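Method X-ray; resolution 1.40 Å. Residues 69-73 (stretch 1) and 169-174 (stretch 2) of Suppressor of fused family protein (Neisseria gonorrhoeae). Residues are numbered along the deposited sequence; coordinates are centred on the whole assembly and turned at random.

Stretch 1, residues 69-73: IISPF
Stretch 2 (169-174) DYLDIN

Two segments nearly a hundred residues apart in one chain meet through apolar side chains and a water; no direct hydrogen bond crosses between them, and the contact buries 273 Å² summed over both sides. Residues 69-71 end a strand, with phi/psi of -120/132, -102/118 and -118/138; Pro72 (-68/-21) then leaves it. The other stretch forms a type I turn from Asp169 to Asp172, its central residues Tyr170 (-72/-10) and Leu171 (-89/-5), closed by Asp172 N to Asp169 O at 3.1 Å. Asp169, chi1 -178°, also accepts Leu171 N on OD1 at 3.0 Å.

Leu171 has the most area covered, 72 Å². Leu171 CA lies 5.4 Å from Pro72 CA, the closest CA pair across the stretches. CA-to-CB points sideways, but the m,t rotamer (-59°, 174°) brings the end closer: Leu171 CD2 sits 3.8 Å from Ile70 CG2, 3.8 Å from Ile70 O and 4.1 Å from Pro72 CD. The single methyl CD2 thus packs against both Ile70 and Pro72, a place that suits an apolar side chain.

Ile70, buried, contributes 55 Å². Its CB points toward the turn, and with chi1 -42° (m) and chi2 173° (t) Ile70 CD1 reaches 3.8 Å from Tyr170 CE1, an oblique approach to a ring set by chi1 52° (p) and chi2 84°. A water O lies 2.7 Å from Ile70 O and 2.9 Å from Tyr170 O, bridging the two carbonyls.

Pro72 has 53 Å² covered and also points toward the turn. Its C-gamma endo ring presents Pro72 CG 3.4 Å from Leu171 O and 4.3 Å from Ile173 CG2; Ile173 is p,t (67°, 170°). The ring methylenes CG and CD offer a compact apolar surface. Ser71, chi1 -172° (t), points away from the turn, and Ser71 OG donates to Phe73 O at 2.7 Å.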

# COMPACT_ATOMS: atom_id res chain seq x y z
N ILE A 69 -1.36 -0.13 2.70
CA ILE A 69 -0.20 -0.34 3.58
C ILE A 69 -0.71 -1.01 4.85
O ILE A 69 -1.72 -0.54 5.45
CB ILE A 69 0.48 0.99 3.93
CG1 ILE A 69 1.01 1.70 2.69
CG2 ILE A 69 1.58 0.79 4.98
CD1 ILE A 69 1.26 3.21 2.83
N ILE A 70 -0.02 -2.08 5.26
CA ILE A 70 -0.31 -2.76 6.53
C ILE A 70 0.75 -2.32 7.54
O ILE A 70 1.94 -2.52 7.32
CB ILE A 70 -0.35 -4.32 6.42
CG1 ILE A 70 -1.07 -4.80 5.15
CG2 ILE A 70 -0.90 -4.93 7.71
CD1 ILE A 70 -0.98 -6.32 4.94
N SER A 71 0.32 -1.67 8.62
CA SER A 71 1.23 -1.00 9.55
C SER A 71 1.15 -1.59 10.94
O SER A 71 0.05 -1.82 11.47
CB SER A 71 0.91 0.48 9.64
OG SER A 71 1.87 1.18 10.39
N PRO A 72 2.31 -1.78 11.58
CA PRO A 72 2.28 -2.30 12.96
C PRO A 72 1.69 -1.36 14.00
O PRO A 72 1.29 -1.80 15.09
CB PRO A 72 3.78 -2.61 13.23
CG PRO A 72 4.53 -1.76 12.34
CD PRO A 72 3.69 -1.64 11.08
N PHE A 73 1.67 -0.08 13.68
CA PHE A 73 1.13 0.93 14.57
C PHE A 73 0.44 2.03 13.77
O PHE A 73 0.64 2.18 12.56
CB PHE A 73 2.25 1.50 15.48
CG PHE A 73 3.50 1.96 14.72
CD1 PHE A 73 3.53 3.18 14.05
CD2 PHE A 73 4.64 1.18 14.71
CE1 PHE A 73 4.70 3.61 13.36
CE2 PHE A 73 5.79 1.58 14.00
CZ PHE A 73 5.83 2.78 13.37
N ASP A 169 8.34 -11.27 7.83
CA ASP A 169 7.44 -10.54 8.73
C ASP A 169 7.41 -9.11 8.26
O ASP A 169 8.22 -8.29 8.64
CB ASP A 169 7.88 -10.62 10.16
CG ASP A 169 6.93 -9.91 11.12
OD1 ASP A 169 5.90 -9.33 10.68
OD2 ASP A 169 7.19 -9.97 12.31
N TYR A 170 6.37 -8.83 7.49
CA TYR A 170 6.20 -7.53 6.92
C TYR A 170 5.80 -6.43 7.91
O TYR A 170 5.83 -5.24 7.58
CB TYR A 170 5.22 -7.58 5.73
CG TYR A 170 3.92 -8.24 6.07
CD1 TYR A 170 2.89 -7.52 6.67
CD2 TYR A 170 3.69 -9.55 5.75
CE1 TYR A 170 1.69 -8.12 6.99
CE2 TYR A 170 2.49 -10.15 6.06
CZ TYR A 170 1.49 -9.43 6.67
OH TYR A 170 0.30 -10.05 7.00
N LEU A 171 5.44 -6.81 9.13
CA LEU A 171 5.20 -5.86 10.20
C LEU A 171 6.41 -5.49 11.01
O LEU A 171 6.31 -4.60 11.83
CB LEU A 171 4.08 -6.34 11.12
CG LEU A 171 2.74 -6.58 10.43
CD1 LEU A 171 1.74 -7.21 11.46
CD2 LEU A 171 2.18 -5.30 9.84
N ASP A 172 7.54 -6.14 10.74
CA ASP A 172 8.77 -5.88 11.48
C ASP A 172 9.56 -4.82 10.70
O ASP A 172 10.05 -5.10 9.60
CB ASP A 172 9.55 -7.20 11.60
CG ASP A 172 10.90 -7.03 12.24
OD1 ASP A 172 11.21 -5.92 12.71
OD2 ASP A 172 11.61 -8.10 12.32
N ILE A 173 9.68 -3.63 11.28
CA ILE A 173 10.37 -2.51 10.67
C ILE A 173 11.88 -2.74 10.48
O ILE A 173 12.53 -2.00 9.72
CB ILE A 173 10.13 -1.15 11.36
CG1 ILE A 173 10.75 -1.11 12.76
CG2 ILE A 173 8.64 -0.85 11.44
CD1 ILE A 173 10.77 0.26 13.40
N ASN A 174 12.40 -3.77 11.14
CA ASN A 174 13.82 -4.15 11.08
C ASN A 174 13.98 -5.62 10.65
O ASN A 174 14.98 -6.26 11.01
CB ASN A 174 14.51 -3.90 12.44
CG ASN A 174 16.03 -4.11 12.38
OD1 ASN A 174 16.67 -3.59 11.47
ND2 ASN A 174 16.61 -4.82 13.37
O HOH W 1 3.77 -4.03 5.94